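PDB 1WOH: agmatinase, which hydrolyses agmatine to putrescine and urea, as a manganese-dependent member of the ureohydrolase (arginase) superfamily. Local coordinates for the interface of chains A and B. Numbering follows the deposited sequence. Chains: chain A/B, agmatinase.

The interface of chains A and B. Residues chain A 281-282, 284; chain B 45, 235-236, 239, 244, 279-281, 284.
Where two copies of this agmatinase meet in the deposited assembly, a chain A loop leading into helix 284-302 presses on a proline-rich surface of chain B. Packing is tightest around A:Thr282, whose CB and CG2 each lie 3.3 Å from B:Leu279 O, with B:Pro239 a looser apolar neighbour; the A:Pro281 and B:Pro281 rings cross obliquely, CG to CG at 3.5 Å. The A:Thr282 backbone O accepts a nearly straight hydrogen bond from B:Arg45 NH1 (2.8 Å), which approaches from above the carbonyl plane; B:Leu279 CD1 covers one face of that guanidinium. Water 2 ties the same O to B:Arg45 NH2 and B:Pro239 O.

A:Arg284, extended from CG to NE, lies side by side with B:Pro239, its guanidinium turned at the end (chi4 -70°). A:Arg284 CD rests 4.0 Å from B:Pro235 CB. A:Thr282 OG1 accepts from A:Arg284 backbone N (3.2 Å) and, through a bent bond that helps orient the guanidinium, from A:Arg284 NH1 (2.9 Å), which lies beside B:Pro239 CB. The tip of A:Arg284 belongs to the looser, watery side: A:Arg284 NH2 faces B:Arg284 NH2 at 3.5 Å, the planes 70° apart, with water 1 bridging the NH1 atoms. B:Arg284 grips B:Ala236 O side-on with NE and NH2, and B:Asp280 may ease the like-charge repulsion. An alanine at A:Arg284 removes the chain along B:Pro235 and B:Pro239 and the NH1–OG1 bond, and would probably weaken this edge. The patch joins two of six deposited chains and, if that hexamer is the working form, likely helps hold it together.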
ATOM      1  N   PRO A 281      -0.892  -1.696   6.864  1.00 11.45           N
ATOM      2  CA  PRO A 281       0.436  -1.654   6.247  1.00 13.49           C
ATOM      3  C   PRO A 281       1.532  -1.030   7.105  1.00 13.52           C
ATOM      4  O   PRO A 281       2.705  -1.102   6.752  1.00 15.30           O
ATOM      5  CB  PRO A 281       0.193  -0.890   4.947  1.00 12.49           C
ATOM      6  CG  PRO A 281      -0.969  -0.011   5.269  1.00 15.85           C
ATOM      7  CD  PRO A 281      -1.865  -0.902   6.092  1.00 13.55           C
ATOM      8  N   THR A 282       1.160  -0.420   8.225  1.00 12.52           N
ATOM      9  CA  THR A 282       2.159   0.183   9.104  1.00 10.45           C
ATOM     10  C   THR A 282       2.773  -0.901   9.971  1.00 11.31           C
ATOM     11  O   THR A 282       3.845  -0.716  10.552  1.00 11.02           O
ATOM     12  CB  THR A 282       1.550   1.245  10.051  1.00 10.74           C
ATOM     13  OG1 THR A 282       0.784   0.591  11.075  1.00 10.29           O
ATOM     14  CG2 THR A 282       0.664   2.215   9.274  1.00 10.30           C
ATOM     15  N   ARG A 284       1.905  -1.829  12.828  1.00 11.44           N
ATOM     16  CA  ARG A 284       1.802  -1.624  14.274  1.00 10.37           C
ATOM     17  C   ARG A 284       0.798  -2.564  14.939  1.00 11.04           C
ATOM     18  O   ARG A 284       0.939  -2.889  16.119  1.00 10.62           O
ATOM     19  CB  ARG A 284       1.441  -0.173  14.606  1.00  9.11           C
ATOM     20  CG  ARG A 284       0.009   0.264  14.294  1.00 11.11           C
ATOM     21  CD  ARG A 284      -0.157   1.696  14.806  1.00 10.38           C
ATOM     22  NE  ARG A 284      -1.466   2.280  14.542  1.00  9.87           N
ATOM     23  CZ  ARG A 284      -1.911   2.632  13.340  1.00  7.95           C
ATOM     24  NH1 ARG A 284      -1.158   2.451  12.261  1.00  8.66           N
ATOM     25  NH2 ARG A 284      -3.095   3.208  13.224  1.00  9.39           N
TER
ATOM     26  N   ARG B  45      13.314  -2.075  11.203  1.00 13.48           N
ATOM     27  CA  ARG B  45      12.797  -1.672   9.894  1.00 13.65           C
ATOM     28  C   ARG B  45      13.386  -0.382   9.332  1.00 14.13           C
ATOM     29  O   ARG B  45      13.181   0.705   9.874  1.00 13.27           O
ATOM     30  CB  ARG B  45      11.270  -1.564   9.967  1.00 13.02           C
ATOM     31  CG  ARG B  45      10.607  -2.863  10.428  1.00 13.31           C
ATOM     32  CD  ARG B  45       9.089  -2.771  10.430  1.00 13.92           C
ATOM     33  NE  ARG B  45       8.600  -1.772  11.373  1.00 11.97           N
ATOM     34  CZ  ARG B  45       7.333  -1.371  11.443  1.00 14.68           C
ATOM     35  NH1 ARG B  45       6.419  -1.885  10.623  1.00 12.46           N
ATOM     36  NH2 ARG B  45       6.983  -0.453  12.327  1.00 11.80           N
ATOM     37  N   PRO B 235       2.021   5.413  18.680  1.00 11.43           N
ATOM     38  CA  PRO B 235       2.028   4.864  17.319  1.00  9.43           C
ATOM     39  C   PRO B 235       0.739   5.126  16.544  1.00 10.22           C
ATOM     40  O   PRO B 235       0.730   5.065  15.315  1.00 10.77           O
ATOM     41  CB  PRO B 235       2.266   3.371  17.537  1.00 10.82           C
ATOM     42  CG  PRO B 235       2.948   3.298  18.852  1.00 13.60           C
ATOM     43  CD  PRO B 235       2.265   4.355  19.675  1.00 10.19           C
ATOM     44  N   ALA B 236      -0.352   5.399  17.254  1.00 10.32           N
ATOM     45  CA  ALA B 236      -1.613   5.686  16.573  1.00  9.91           C
ATOM     46  C   ALA B 236      -1.463   7.057  15.931  1.00 11.22           C
ATOM     47  O   ALA B 236      -2.002   7.332  14.856  1.00 10.62           O
ATOM     48  CB  ALA B 236      -2.764   5.691  17.574  1.00 12.51           C
ATOM     49  N   PRO B 239       2.578   6.449  13.286  1.00 10.94           N
ATOM     50  CA  PRO B 239       2.932   5.049  13.048  1.00 10.74           C
ATOM     51  C   PRO B 239       4.205   4.856  12.232  1.00  9.99           C
ATOM     52  O   PRO B 239       4.812   3.784  12.266  1.00 10.87           O
ATOM     53  CB  PRO B 239       1.692   4.502  12.347  1.00 10.61           C
ATOM     54  CG  PRO B 239       1.243   5.681  11.533  1.00 11.01           C
ATOM     55  CD  PRO B 239       1.380   6.834  12.520  1.00 11.18           C
ATOM     56  N   PRO B 244       7.704   0.938  16.977  1.00 15.90           N
ATOM     57  CA  PRO B 244       6.702   1.621  17.795  1.00 16.93           C
ATOM     58  C   PRO B 244       6.423   0.928  19.125  1.00 16.19           C
ATOM     59  O   PRO B 244       6.517  -0.296  19.238  1.00 15.69           O
ATOM     60  CB  PRO B 244       5.478   1.647  16.885  1.00 16.74           C
ATOM     61  CG  PRO B 244       5.601   0.368  16.137  1.00 15.59           C
ATOM     62  CD  PRO B 244       7.080   0.336  15.784  1.00 18.05           C
ATOM     63  N   LEU B 279       6.704   3.586   6.206  1.00 13.64           N
ATOM     64  CA  LEU B 279       5.887   2.791   7.114  1.00 14.06           C
ATOM     65  C   LEU B 279       4.527   3.414   7.438  1.00 15.03           C
ATOM     66  O   LEU B 279       3.752   2.859   8.217  1.00 17.09           O
ATOM     67  CB  LEU B 279       6.664   2.509   8.403  1.00 14.12           C
ATOM     68  CG  LEU B 279       7.905   1.635   8.194  1.00 15.95           C
ATOM     69  CD1 LEU B 279       8.616   1.400   9.528  1.00 16.04           C
ATOM     70  CD2 LEU B 279       7.491   0.299   7.582  1.00 17.06           C
ATOM     71  N   ASP B 280       4.242   4.565   6.843  1.00 11.84           N
ATOM     72  CA  ASP B 280       2.961   5.227   7.050  1.00 10.81           C
ATOM     73  C   ASP B 280       2.430   5.733   5.716  1.00 12.34           C
ATOM     74  O   ASP B 280       2.683   6.880   5.322  1.00 12.03           O
ATOM     75  CB  ASP B 280       3.081   6.399   8.026  1.00 10.81           C
ATOM     76  CG  ASP B 280       1.750   7.090   8.259  1.00 12.93           C
ATOM     77  OD1 ASP B 280       1.707   8.116   8.977  1.00 10.76           O
ATOM     78  OD2 ASP B 280       0.732   6.596   7.720  1.00 11.35           O
ATOM     79  N   PRO B 281       1.693   4.875   4.996  1.00 12.50           N
ATOM     80  CA  PRO B 281       1.126   5.245   3.695  1.00 13.37           C
ATOM     81  C   PRO B 281       0.053   6.333   3.779  1.00 13.28           C
ATOM     82  O   PRO B 281      -0.404   6.815   2.746  1.00 15.75           O
ATOM     83  CB  PRO B 281       0.580   3.920   3.168  1.00 14.46           C
ATOM     84  CG  PRO B 281       0.175   3.213   4.426  1.00 15.60           C
ATOM     85  CD  PRO B 281       1.361   3.478   5.330  1.00 12.53           C
ATOM     86  N   ARG B 284       0.484  10.877   7.399  1.00  9.39           N
ATOM     87  CA  ARG B 284       0.265  11.783   8.529  1.00 10.30           C
ATOM     88  C   ARG B 284       1.497  11.913   9.416  1.00 11.31           C
ATOM     89  O   ARG B 284       1.690  12.939  10.077  1.00 12.53           O
ATOM     90  CB  ARG B 284      -0.940  11.349   9.380  1.00  9.20           C
ATOM     91  CG  ARG B 284      -0.751  10.104  10.245  1.00  9.62           C
ATOM     92  CD  ARG B 284      -2.016   9.887  11.075  1.00 10.88           C
ATOM     93  NE  ARG B 284      -2.001   8.678  11.897  1.00 10.83           N
ATOM     94  CZ  ARG B 284      -2.115   7.438  11.424  1.00 10.63           C
ATOM     95  NH1 ARG B 284      -2.247   7.215  10.115  1.00  9.04           N
ATOM     96  NH2 ARG B 284      -2.136   6.420  12.266  1.00  9.23           N
TER
HETATM   97  O   HOH W   1      -2.945   4.030  10.030  1.00  1.19           O
HETATM   98  O   HOH W   2       4.258   1.011  12.794  1.00  8.48           O